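Local coordinates for protein hydrolase (Burkholderia cenocepacia, PDB 4QKU) that probably hydrolyses fumarylacetoacetate to fumarate and acetoacetate, the final step of phenylalanine and tyrosine breakdown, with the help of bound metal ions, at residues B[44-49]-B[54-59]; B[82-87]-B[91-96]; B[75-80]-B[105-110]; B[243-248]-B[287-292]. One frame throughout, in Å; residues are numbered along the deposited sequence.

Contact 1. Residues B[44-49]-B[54-59]; sequences FGIFSD and RRPGVA
R55 grips D49 end-on in a salt bridge, both terminal nitrogens converging on one carboxylate oxygen: R55 NH2 lies 3.0 Å and R55 NH1 3.2 Å from D49 OD1. The oxygen sits in the guanidinium plane, while the two nitrogens reach it from above the carboxylate plane, on the same face. Over one face of the guanidinium comes the rim of the F47 ring, with F47 CE2 3.5 Å from R55 NH2 and the two planes turned 55° apart. The ring gets there because chi1 of 78° lodges F47 CG between its backbone N and carbonyl carbon. At the ring's edge, near its plane, F47 CE1 is 3.8 Å from G57 CA. F47 and R55 stand on one face of an antiparallel beta hairpin, where G45 with G57 and F47 with R55 form the hydrogen-bonded pairs; G57 N to G45 O is 2.7 Å. On the face of F44 and V58, the V58 CG2 methyl makes a CH-pi contact 4.0 Å from the F44 ring centroid, and I46 CD1 meets P56 CG at 4.1 Å. Further out, D66 forms a salt bridge with R55 NE, and the backbone N of G52 donates to D49 OD1. L67 of helix 67-72 packs on F44, P56 and V58.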
loop_
_atom_site.group_PDB
_atom_site.type_symbol
_atom_site.label_atom_id
_atom_site.label_comp_id
_atom_site.label_asym_id
_atom_site.label_seq_id
_atom_site.Cartn_x
_atom_site.Cartn_y
_atom_site.Cartn_z
ATOM N N PHE B 44 -0.774 -18.482 -14.752
ATOM C CA PHE B 44 -1.538 -17.428 -15.391
ATOM C C PHE B 44 -0.713 -16.162 -15.498
ATOM O O PHE B 44 0.094 -15.854 -14.613
ATOM C CB PHE B 44 -2.809 -17.162 -14.607
ATOM C CG PHE B 44 -3.804 -18.251 -14.713
ATOM C CD1 PHE B 44 -3.747 -19.345 -13.870
ATOM C CD2 PHE B 44 -4.818 -18.182 -15.667
ATOM C CE1 PHE B 44 -4.688 -20.352 -13.967
ATOM C CE2 PHE B 44 -5.755 -19.181 -15.772
ATOM C CZ PHE B 44 -5.693 -20.267 -14.930
ATOM N N GLY B 45 -0.923 -15.421 -16.575
ATOM C CA GLY B 45 -0.229 -14.133 -16.767
ATOM C C GLY B 45 -0.960 -13.195 -17.694
ATOM O O GLY B 45 -2.075 -13.499 -18.146
ATOM N N ILE B 46 -0.342 -12.048 -17.948
ATOM C CA ILE B 46 -0.890 -11.019 -18.810
ATOM C C ILE B 46 0.156 -10.693 -19.834
ATOM O O ILE B 46 1.324 -10.441 -19.497
ATOM C CB ILE B 46 -1.229 -9.731 -18.029
ATOM C CG1 ILE B 46 -2.344 -9.989 -17.009
ATOM C CG2 ILE B 46 -1.596 -8.597 -18.979
ATOM C CD1 ILE B 46 -3.703 -10.224 -17.629
ATOM N N PHE B 47 -0.255 -10.694 -21.098
ATOM C CA PHE B 47 0.689 -10.524 -22.208
ATOM C C PHE B 47 0.062 -9.704 -23.311
ATOM O O PHE B 47 -1.163 -9.674 -23.467
ATOM C CB PHE B 47 1.121 -11.896 -22.786
ATOM C CG PHE B 47 0.097 -12.498 -23.688
ATOM C CD1 PHE B 47 -0.985 -13.178 -23.168
ATOM C CD2 PHE B 47 0.181 -12.331 -25.051
ATOM C CE1 PHE B 47 -1.966 -13.693 -24.000
ATOM C CE2 PHE B 47 -0.787 -12.856 -25.889
ATOM C CZ PHE B 47 -1.861 -13.536 -25.368
ATOM N N SER B 48 0.918 -9.063 -24.079
ATOM C CA SER B 48 0.483 -8.437 -25.296
ATOM C C SER B 48 1.390 -8.890 -26.422
ATOM O O SER B 48 2.496 -9.367 -26.197
ATOM C CB SER B 48 0.490 -6.907 -25.160
ATOM O OG SER B 48 1.778 -6.426 -24.867
ATOM N N ASP B 49 0.895 -8.714 -27.631
ATOM C CA ASP B 49 1.654 -8.966 -28.838
ATOM C C ASP B 49 1.183 -7.968 -29.886
ATOM O O ASP B 49 0.385 -7.078 -29.583
ATOM C CB ASP B 49 1.407 -10.396 -29.304
ATOM C CG ASP B 49 -0.073 -10.678 -29.581
ATOM O OD1 ASP B 49 -0.942 -9.842 -29.261
ATOM O OD2 ASP B 49 -0.375 -11.751 -30.131
ATOM N N ARG B 54 -2.822 -5.910 -24.024
ATOM C CA ARG B 54 -2.532 -6.835 -22.954
ATOM C C ARG B 54 -3.802 -7.545 -22.485
ATOM O O ARG B 54 -4.853 -6.930 -22.349
ATOM C CB ARG B 54 -1.805 -6.132 -21.798
ATOM C CG ARG B 54 -2.664 -5.183 -20.979
ATOM C CD ARG B 54 -1.839 -4.436 -19.947
ATOM N NE ARG B 54 -0.826 -3.583 -20.560
ATOM C CZ ARG B 54 0.157 -2.984 -19.883
ATOM N NH1 ARG B 54 0.277 -3.141 -18.574
ATOM N NH2 ARG B 54 1.048 -2.237 -20.524
ATOM N N ARG B 55 -3.683 -8.847 -22.225
ATOM C CA ARG B 55 -4.827 -9.676 -21.876
ATOM C C ARG B 55 -4.339 -10.991 -21.264
ATOM O O ARG B 55 -3.150 -11.288 -21.327
ATOM C CB ARG B 55 -5.651 -9.961 -23.130
ATOM C CG ARG B 55 -4.896 -10.758 -24.186
ATOM C CD ARG B 55 -5.508 -10.563 -25.564
ATOM N NE ARG B 55 -4.785 -11.296 -26.600
ATOM C CZ ARG B 55 -3.740 -10.840 -27.279
ATOM N NH1 ARG B 55 -3.243 -9.622 -27.077
ATOM N NH2 ARG B 55 -3.166 -11.627 -28.183
ATOM N N PRO B 56 -5.250 -11.770 -20.661
ATOM C CA PRO B 56 -4.856 -12.956 -19.929
ATOM C C PRO B 56 -4.325 -14.059 -20.787
ATOM O O PRO B 56 -4.871 -14.319 -21.860
ATOM C CB PRO B 56 -6.156 -13.414 -19.266
ATOM C CG PRO B 56 -6.988 -12.215 -19.190
ATOM C CD PRO B 56 -6.675 -11.469 -20.451
ATOM N N GLY B 57 -3.268 -14.704 -20.302
ATOM C CA GLY B 57 -2.681 -15.876 -20.970
ATOM C C GLY B 57 -2.135 -16.918 -20.012
ATOM O O GLY B 57 -2.021 -16.680 -18.808
ATOM N N VAL B 58 -1.863 -18.106 -20.539
ATOM C CA VAL B 58 -1.304 -19.240 -19.768
ATOM C C VAL B 58 -0.115 -19.808 -20.550
ATOM O O VAL B 58 -0.204 -20.039 -21.764
ATOM C CB VAL B 58 -2.344 -20.326 -19.523
ATOM C CG1 VAL B 58 -1.700 -21.615 -18.996
ATOM C CG2 VAL B 58 -3.400 -19.849 -18.550
ATOM N N ALA B 59 1.009 -19.963 -19.857
ATOM C CA ALA B 59 2.231 -20.437 -20.463
ATOM C C ALA B 59 2.156 -21.931 -20.621
ATOM O O ALA B 59 1.686 -22.631 -19.729
ATOM C CB ALA B 59 3.426 -20.092 -19.584
#

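Contact 2. Residues B[82-87]-B[91-96]; sequences ADVLAA and NAFIAL
V84 pushes its isopropyl group against the helix that starts at N91, and its two methyls divide the work. CG1, anti to the carbonyl carbon of V84 at a chi1 of -57°, lies beside A92: V84 CG1 is 3.8 Å from A92 CB and 3.7 Å from A92 O. CG2 turns to the next residue, where V84 CG2 meets F93 CB at 3.8 Å and comes up at the edge of the phenyl ring, near its plane. L96, nearly a turn further along, brings its CD1 branch against both methyls, with V84 CG2 3.9 Å from L96 CD1. A92, F93 and L96 thus share one small apolar surface around a single valine.

The polar link across the contact runs through water. One ordered molecule donates to V84 O at 2.8 Å and accepts from F93 N at 3.1 Å, so it occupies an N-H in the first turn of the helix, where the regular ladder of bonds is only beginning.

Within the loop, polar bonds shape the backbone that presents V84. D83 OD1 accepts from L85 N at 2.9 Å, an Asx turn, laid over a type I beta turn from D83 to A86.

Around this, L85 leans on L67 and A71 of helix 67-72. The F93 ring meets that of F44 in strand 44-49, their planes about 30° apart, and I94 on the same helix packs on V142 and V365. The contact therefore ties the loop after helix 67-72 to helix 91-95, beside the N-terminal beta hairpin.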
loop_
_atom_site.group_PDB
_atom_site.type_symbol
_atom_site.label_atom_id
_atom_site.label_comp_id
_atom_site.label_asym_id
_atom_site.label_seq_id
_atom_site.Cartn_x
_atom_site.Cartn_y
_atom_site.Cartn_z
ATOM N N ALA B 82 -19.855 -11.098 -16.375
ATOM C CA ALA B 82 -19.001 -10.112 -17.051
ATOM C C ALA B 82 -17.768 -10.820 -17.624
ATOM O O ALA B 82 -17.331 -11.842 -17.097
ATOM C CB ALA B 82 -18.598 -8.989 -16.095
ATOM N N ASP B 83 -17.231 -10.281 -18.714
ATOM C CA ASP B 83 -16.125 -10.926 -19.417
ATOM C C ASP B 83 -14.760 -10.593 -18.795
ATOM O O ASP B 83 -14.197 -9.536 -19.033
ATOM C CB ASP B 83 -16.125 -10.560 -20.893
ATOM C CG ASP B 83 -15.100 -11.364 -21.675
ATOM O OD1 ASP B 83 -14.261 -12.078 -21.051
ATOM O OD2 ASP B 83 -15.115 -11.274 -22.914
ATOM N N VAL B 84 -14.235 -11.524 -18.013
ATOM C CA VAL B 84 -13.012 -11.285 -17.255
ATOM C C VAL B 84 -11.752 -11.428 -18.108
ATOM O O VAL B 84 -10.651 -11.122 -17.641
ATOM C CB VAL B 84 -12.902 -12.228 -16.022
ATOM C CG1 VAL B 84 -14.110 -12.065 -15.107
ATOM C CG2 VAL B 84 -12.726 -13.678 -16.437
ATOM N N LEU B 85 -11.912 -11.887 -19.350
ATOM C CA LEU B 85 -10.754 -12.149 -20.210
ATOM C C LEU B 85 -10.502 -11.009 -21.198
ATOM O O LEU B 85 -9.586 -11.066 -21.999
ATOM C CB LEU B 85 -10.928 -13.472 -20.937
ATOM C CG LEU B 85 -11.223 -14.681 -20.037
ATOM C CD1 LEU B 85 -11.611 -15.874 -20.890
ATOM C CD2 LEU B 85 -10.042 -15.051 -19.164
ATOM N N ALA B 86 -11.329 -9.973 -21.126
ATOM C CA ALA B 86 -11.079 -8.719 -21.846
ATOM C C ALA B 86 -10.220 -7.781 -20.999
ATOM O O ALA B 86 -9.760 -6.751 -21.492
ATOM C CB ALA B 86 -12.392 -8.035 -22.192
ATOM N N ALA B 87 -9.995 -8.146 -19.737
ATOM C CA ALA B 87 -9.390 -7.248 -18.784
ATOM C C ALA B 87 -7.886 -7.236 -18.954
ATOM O O ALA B 87 -7.299 -8.258 -19.243
ATOM C CB ALA B 87 -9.768 -7.648 -17.362
ATOM N N ASN B 91 -7.105 -9.738 -12.174
ATOM C CA ASN B 91 -7.914 -9.551 -10.928
ATOM C C ASN B 91 -9.343 -10.061 -11.045
ATOM O O ASN B 91 -9.797 -10.788 -10.175
ATOM C CB ASN B 91 -7.960 -8.083 -10.512
ATOM C CG ASN B 91 -6.592 -7.532 -10.152
ATOM O OD1 ASN B 91 -5.676 -7.525 -10.974
ATOM N ND2 ASN B 91 -6.441 -7.091 -8.925
ATOM N N ALA B 92 -10.032 -9.676 -12.122
ATOM C CA ALA B 92 -11.434 -10.044 -12.327
ATOM C C ALA B 92 -11.581 -11.542 -12.456
ATOM O O ALA B 92 -12.465 -12.141 -11.843
ATOM C CB ALA B 92 -12.017 -9.356 -13.553
ATOM N N PHE B 93 -10.685 -12.161 -13.205
ATOM C CA PHE B 93 -10.691 -13.593 -13.279
ATOM C C PHE B 93 -10.485 -14.193 -11.890
ATOM O O PHE B 93 -11.234 -15.072 -11.479
ATOM C CB PHE B 93 -9.626 -14.096 -14.251
ATOM C CG PHE B 93 -9.399 -15.580 -14.168
ATOM C CD1 PHE B 93 -10.323 -16.461 -14.687
ATOM C CD2 PHE B 93 -8.262 -16.099 -13.558
ATOM C CE1 PHE B 93 -10.112 -17.823 -14.620
ATOM C CE2 PHE B 93 -8.051 -17.465 -13.484
ATOM C CZ PHE B 93 -8.979 -18.326 -14.010
ATOM N N ILE B 94 -9.462 -13.737 -11.173
ATOM C CA ILE B 94 -9.146 -14.319 -9.869
ATOM C C ILE B 94 -10.333 -14.202 -8.937
ATOM O O ILE B 94 -10.701 -15.149 -8.251
ATOM C CB ILE B 94 -7.886 -13.688 -9.254
ATOM C CG1 ILE B 94 -6.655 -14.040 -10.105
ATOM C CG2 ILE B 94 -7.662 -14.229 -7.852
ATOM C CD1 ILE B 94 -5.474 -13.125 -9.900
ATOM N N ALA B 95 -10.954 -13.038 -8.945
ATOM C CA ALA B 95 -12.104 -12.781 -8.080
ATOM C C ALA B 95 -13.194 -13.847 -8.223
ATOM O O ALA B 95 -13.910 -14.123 -7.264
ATOM C CB ALA B 95 -12.673 -11.374 -8.339
ATOM N N LEU B 96 -13.318 -14.454 -9.399
ATOM C CA LEU B 96 -14.329 -15.500 -9.605
ATOM C C LEU B 96 -14.198 -16.694 -8.653
ATOM O O LEU B 96 -15.128 -17.488 -8.545
ATOM C CB LEU B 96 -14.285 -16.020 -11.036
ATOM C CG LEU B 96 -14.652 -15.019 -12.124
ATOM C CD1 LEU B 96 -14.349 -15.599 -13.488
ATOM C CD2 LEU B 96 -16.121 -14.584 -12.007
HETATM O O HOH W 1 -9.106 -10.712 -15.393
#

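Contact 3. Residues B[75-80]-B[105-110]; sequences LVTLPA and RVQLSA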
loop_
_atom_site.group_PDB
_atom_site.type_symbol
_atom_site.label_atom_id
_atom_site.label_comp_id
_atom_site.label_asym_id
_atom_site.label_seq_id
_atom_site.Cartn_x
_atom_site.Cartn_y
_atom_site.Cartn_z
ATOM N N LEU B 75 -13.779 -22.992 -26.746
ATOM C CA LEU B 75 -12.948 -24.064 -26.231
ATOM C C LEU B 75 -12.568 -23.905 -24.756
ATOM O O LEU B 75 -11.880 -24.751 -24.205
ATOM C CB LEU B 75 -11.697 -24.219 -27.103
ATOM C CG LEU B 75 -11.907 -24.765 -28.524
ATOM C CD1 LEU B 75 -10.561 -24.886 -29.212
ATOM C CD2 LEU B 75 -12.609 -26.113 -28.529
ATOM N N VAL B 76 -13.013 -22.838 -24.120
ATOM C CA VAL B 76 -12.911 -22.739 -22.669
ATOM C C VAL B 76 -14.089 -21.913 -22.207
ATOM O O VAL B 76 -14.427 -20.908 -22.826
ATOM C CB VAL B 76 -11.572 -22.118 -22.197
ATOM C CG1 VAL B 76 -11.483 -20.647 -22.572
ATOM C CG2 VAL B 76 -11.396 -22.275 -20.698
ATOM N N THR B 77 -14.748 -22.358 -21.151
ATOM C CA THR B 77 -15.944 -21.682 -20.700
ATOM C C THR B 77 -15.824 -21.342 -19.226
ATOM O O THR B 77 -15.197 -22.059 -18.471
ATOM C CB THR B 77 -17.229 -22.502 -20.981
ATOM O OG1 THR B 77 -17.039 -23.848 -20.551
ATOM C CG2 THR B 77 -17.563 -22.512 -22.484
ATOM N N LEU B 78 -16.432 -20.222 -18.849
ATOM C CA LEU B 78 -16.398 -19.706 -17.501
ATOM C C LEU B 78 -17.832 -19.504 -17.017
ATOM O O LEU B 78 -18.767 -19.602 -17.809
ATOM C CB LEU B 78 -15.652 -18.383 -17.506
ATOM C CG LEU B 78 -14.144 -18.573 -17.422
ATOM C CD1 LEU B 78 -13.379 -17.390 -18.003
ATOM C CD2 LEU B 78 -13.768 -18.799 -15.975
ATOM N N PRO B 79 -18.013 -19.240 -15.703
ATOM C CA PRO B 79 -19.333 -18.838 -15.217
ATOM C C PRO B 79 -19.918 -17.754 -16.099
ATOM O O PRO B 79 -19.192 -16.852 -16.538
ATOM C CB PRO B 79 -19.033 -18.256 -13.827
ATOM C CG PRO B 79 -17.786 -18.946 -13.372
ATOM C CD PRO B 79 -17.004 -19.283 -14.616
ATOM N N ALA B 80 -21.209 -17.843 -16.393
ATOM C CA ALA B 80 -21.885 -16.733 -17.067
ATOM C C ALA B 80 -21.642 -15.455 -16.247
ATOM O O ALA B 80 -21.690 -15.491 -15.016
ATOM C CB ALA B 80 -23.375 -17.012 -17.193
ATOM N N ARG B 105 -8.359 -24.572 -15.313
ATOM C CA ARG B 105 -7.194 -25.446 -15.334
ATOM C C ARG B 105 -7.526 -26.816 -15.918
ATOM O O ARG B 105 -6.765 -27.349 -16.716
ATOM C CB ARG B 105 -6.600 -25.596 -13.933
ATOM C CG ARG B 105 -5.533 -26.679 -13.813
ATOM C CD ARG B 105 -4.946 -26.724 -12.405
ATOM N NE ARG B 105 -3.855 -27.666 -12.347
ATOM C CZ ARG B 105 -2.579 -27.390 -12.589
ATOM N NH1 ARG B 105 -2.181 -26.175 -12.872
ATOM N NH2 ARG B 105 -1.674 -28.375 -12.554
ATOM N N VAL B 106 -8.659 -27.366 -15.523
ATOM C CA VAL B 106 -9.089 -28.674 -16.000
ATOM C C VAL B 106 -9.384 -28.659 -17.501
ATOM O O VAL B 106 -9.065 -29.620 -18.206
ATOM C CB VAL B 106 -10.355 -29.186 -15.245
ATOM C CG1 VAL B 106 -11.037 -30.339 -15.987
ATOM C CG2 VAL B 106 -10.001 -29.626 -13.829
ATOM N N GLN B 107 -9.995 -27.595 -17.992
ATOM C CA GLN B 107 -10.305 -27.526 -19.410
ATOM C C GLN B 107 -9.026 -27.420 -20.246
ATOM O O GLN B 107 -8.901 -28.044 -21.313
ATOM C CB GLN B 107 -11.242 -26.370 -19.694
ATOM C CG GLN B 107 -12.629 -26.579 -19.118
ATOM C CD GLN B 107 -13.466 -25.320 -19.212
ATOM O OE1 GLN B 107 -13.984 -24.991 -20.283
ATOM N NE2 GLN B 107 -13.608 -24.606 -18.093
ATOM N N LEU B 108 -8.078 -26.634 -19.745
ATOM C CA LEU B 108 -6.834 -26.424 -20.450
ATOM C C LEU B 108 -6.020 -27.699 -20.464
ATOM O O LEU B 108 -5.566 -28.133 -21.520
ATOM C CB LEU B 108 -6.031 -25.294 -19.829
ATOM C CG LEU B 108 -6.636 -23.898 -19.955
ATOM C CD1 LEU B 108 -5.706 -22.897 -19.310
ATOM C CD2 LEU B 108 -6.923 -23.516 -21.397
ATOM N N SER B 109 -5.856 -28.316 -19.306
ATOM C CA SER B 109 -5.146 -29.593 -19.241
ATOM C C SER B 109 -5.713 -30.642 -20.218
ATOM O O SER B 109 -4.964 -31.372 -20.844
ATOM C CB SER B 109 -5.162 -30.159 -17.837
ATOM O OG SER B 109 -4.310 -31.277 -17.770
ATOM N N ALA B 110 -7.033 -30.695 -20.340
ATOM C CA ALA B 110 -7.688 -31.677 -21.203
ATOM C C ALA B 110 -7.451 -31.341 -22.653
ATOM O O ALA B 110 -7.065 -32.164 -23.436
ATOM C CB ALA B 110 -9.179 -31.739 -20.905
#
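Q107 reaches out from its helix and reads the backbone of T77 with both ends of its amide. Q107 NE2 donates to T77 O at 3.0 Å, nearly straight at 170°; the acceptor lies in the amide plane and the donor in the carbonyl plane. At the other end, T77 N donates to Q107 OE1 at 2.9 Å, tilted a little from the plane of that carbonyl. The side chain gets this far because CG is anti to its own carbonyl carbon and the chain stays extended beyond it, chi2 170°. T77 is itself extended, so its N-H and C=O face the same way, and the pair of bonds copies what one strand residue offers another in a hydrogen-bonded bridge. No strand is formed: the 75-80 segment is loop, and a helix side chain plays the part of a neighbouring strand.

T77 adds a third bond from its hydroxyl, T77 OG1 to Q107 OE1 at 3.3 Å, so this oxygen takes two donors from one residue. V76 lays its CG2 methyl beside the amide, crossing the glutamine at about a right angle, with V76 CG2 3.8 Å from Q107 OE1.

Q107 NE2 has a second acceptor in S103 O, one turn back in helix 98-111, which steadies the amide's rotation. V76 also packs on L70 and A71 of helix 67-72, and L108 on L70.

Contact 4. Residues B[243-248]-B[287-292]; sequences DAEAHI and VTLDAL
At the seam between two strands of the mixed sheet in the FAH-family C-terminal region, L289 meets the 3-10 turn that delivers the chain into strand 248-259. One methyl does the touching. L289 CD2 lies 3.6 Å from E245 O, the carbonyl that already accepts from I248 N at 3.0 Å within the turn. The same methyl, L289 CD2, is 4.0 Å from I248 CB and 3.9 Å from I248 O. L289 CG stands roughly anti to its backbone N, with chi1 at -152°, and this carries the branch across to the turn. The E245 side chain crosses L289 at about a right angle, and E245 OE2 comes to 4.0 Å from L289 CD2; that oxygen is held in a salt bridge with R296, and OE1 hydrogen-bonds H316. Behind L289 the chain leaves its strand through an ST motif, T288 OG1 accepting from A291 N at 3.3 Å. The contact itself has no hydrogen bond; it is plain packing. Backbone bonds between L289 and F249 and between V287 and M251 pair the two strands alongside it. M349 of helix 349-357 packs on both I248 and L289, and R105 of helix 98-111 lies against T288 and A291.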
loop_
_atom_site.group_PDB
_atom_site.type_symbol
_atom_site.label_atom_id
_atom_site.label_comp_id
_atom_site.label_asym_id
_atom_site.label_seq_id
_atom_site.Cartn_x
_atom_site.Cartn_y
_atom_site.Cartn_z
ATOM N N ASP B 243 -7.919 -21.799 7.322
ATOM C CA ASP B 243 -8.632 -21.458 6.104
ATOM C C ASP B 243 -7.751 -20.658 5.172
ATOM O O ASP B 243 -8.154 -20.390 4.035
ATOM C CB ASP B 243 -9.872 -20.598 6.408
ATOM C CG ASP B 243 -10.902 -21.315 7.310
ATOM O OD1 ASP B 243 -10.999 -22.561 7.267
ATOM O OD2 ASP B 243 -11.618 -20.619 8.069
ATOM N N ALA B 244 -6.553 -20.275 5.629
ATOM C CA ALA B 244 -5.748 -19.259 4.923
ATOM C C ALA B 244 -5.386 -19.610 3.507
ATOM O O ALA B 244 -5.460 -18.780 2.625
ATOM C CB ALA B 244 -4.473 -18.916 5.707
ATOM N N GLU B 245 -4.947 -20.831 3.298
ATOM C CA GLU B 245 -4.463 -21.206 1.990
ATOM C C GLU B 245 -5.554 -21.181 0.927
ATOM O O GLU B 245 -5.265 -20.951 -0.243
ATOM C CB GLU B 245 -3.833 -22.609 2.036
ATOM C CG GLU B 245 -2.332 -22.576 2.229
ATOM C CD GLU B 245 -1.752 -23.951 2.169
ATOM O OE1 GLU B 245 -0.995 -24.338 3.089
ATOM O OE2 GLU B 245 -2.058 -24.649 1.177
ATOM N N ALA B 246 -6.790 -21.442 1.323
ATOM C CA ALA B 246 -7.889 -21.318 0.385
ATOM C C ALA B 246 -7.984 -19.898 -0.167
ATOM O O ALA B 246 -8.571 -19.703 -1.229
ATOM C CB ALA B 246 -9.220 -21.705 1.024
ATOM N N HIS B 247 -7.456 -18.921 0.563
ATOM C CA HIS B 247 -7.474 -17.526 0.098
ATOM C C HIS B 247 -6.353 -17.139 -0.855
ATOM O O HIS B 247 -6.316 -15.968 -1.291
ATOM C CB HIS B 247 -7.408 -16.544 1.286
ATOM C CG HIS B 247 -8.646 -16.504 2.116
ATOM N ND1 HIS B 247 -9.555 -15.477 2.028
ATOM C CD2 HIS B 247 -9.126 -17.362 3.048
ATOM C CE1 HIS B 247 -10.552 -15.710 2.861
ATOM N NE2 HIS B 247 -10.316 -16.850 3.494
ATOM N N ILE B 248 -5.440 -18.066 -1.144
ATOM C CA ILE B 248 -4.239 -17.784 -1.909
ATOM C C ILE B 248 -4.380 -18.311 -3.318
ATOM O O ILE B 248 -4.670 -19.476 -3.504
ATOM C CB ILE B 248 -3.007 -18.431 -1.250
ATOM C CG1 ILE B 248 -2.791 -17.859 0.151
ATOM C CG2 ILE B 248 -1.751 -18.237 -2.112
ATOM C CD1 ILE B 248 -1.540 -18.361 0.863
ATOM N N VAL B 287 2.286 -18.899 -10.640
ATOM C CA VAL B 287 2.174 -20.338 -10.501
ATOM C C VAL B 287 1.085 -20.643 -9.446
ATOM O O VAL B 287 1.233 -20.294 -8.269
ATOM C CB VAL B 287 3.520 -20.969 -10.115
ATOM C CG1 VAL B 287 3.383 -22.459 -10.021
ATOM C CG2 VAL B 287 4.603 -20.591 -11.122
ATOM N N THR B 288 -0.006 -21.284 -9.863
ATOM C CA THR B 288 -1.105 -21.558 -8.962
ATOM C C THR B 288 -0.690 -22.539 -7.876
ATOM O O THR B 288 0.137 -23.415 -8.054
ATOM C CB THR B 288 -2.337 -22.132 -9.674
ATOM O OG1 THR B 288 -2.016 -23.414 -10.215
ATOM C CG2 THR B 288 -2.800 -21.203 -10.775
ATOM N N LEU B 289 -1.301 -22.358 -6.725
ATOM C CA LEU B 289 -1.052 -23.179 -5.561
ATOM C C LEU B 289 -1.398 -24.649 -5.842
ATOM O O LEU B 289 -0.781 -25.571 -5.288
ATOM C CB LEU B 289 -1.906 -22.629 -4.405
ATOM C CG LEU B 289 -1.395 -22.841 -2.993
ATOM C CD1 LEU B 289 -0.106 -22.082 -2.765
ATOM C CD2 LEU B 289 -2.446 -22.350 -2.016
ATOM N N ASP B 290 -2.441 -24.850 -6.643
ATOM C CA ASP B 290 -2.856 -26.176 -7.042
ATOM C C ASP B 290 -1.727 -26.855 -7.796
ATOM O O ASP B 290 -1.437 -28.032 -7.556
ATOM C CB ASP B 290 -4.122 -26.111 -7.904
ATOM C CG ASP B 290 -5.416 -25.918 -7.072
ATOM O OD1 ASP B 290 -5.374 -25.970 -5.817
ATOM O OD2 ASP B 290 -6.486 -25.704 -7.697
ATOM N N ALA B 291 -1.072 -26.130 -8.695
ATOM C CA ALA B 291 0.076 -26.673 -9.408
ATOM C C ALA B 291 1.236 -27.022 -8.469
ATOM O O ALA B 291 1.981 -27.941 -8.756
ATOM C CB ALA B 291 0.542 -25.697 -10.471
ATOM N N LEU B 292 1.387 -26.308 -7.355
ATOM C CA LEU B 292 2.421 -26.639 -6.364
ATOM C C LEU B 292 2.062 -27.771 -5.414
ATOM O O LEU B 292 2.864 -28.133 -4.549
ATOM C CB LEU B 292 2.765 -25.417 -5.539
ATOM C CG LEU B 292 3.308 -24.252 -6.383
ATOM C CD1 LEU B 292 3.240 -22.962 -5.596
ATOM C CD2 LEU B 292 4.730 -24.543 -6.841
#

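Contacts 1, 2 and 3 crowd together in the N-terminal region, their centres about 13 to 16 Å apart. P56 CD of contact 1 is 3.3 Å from L85 O of contact 2, and F44 CD1 is 3.7 Å from T288 CG2 of contact 4. V58 CG2 of contact 1 touches L108 CD1 of contact 3 at 3.9 Å. L78 bridges contacts 2 and 3, with L85 CD1 3.7 Å from L78 CD1. R105 carries contact 3 to contact 4 in the C-terminal hydrolase region. Contacts 2 and 4 do not touch. All four lie away from the predicted catalytic and substrate-binding residues and the bound sodium ion, although the strands starting at I248 and ending at T288 also carry D256 and T280 of the sodium site.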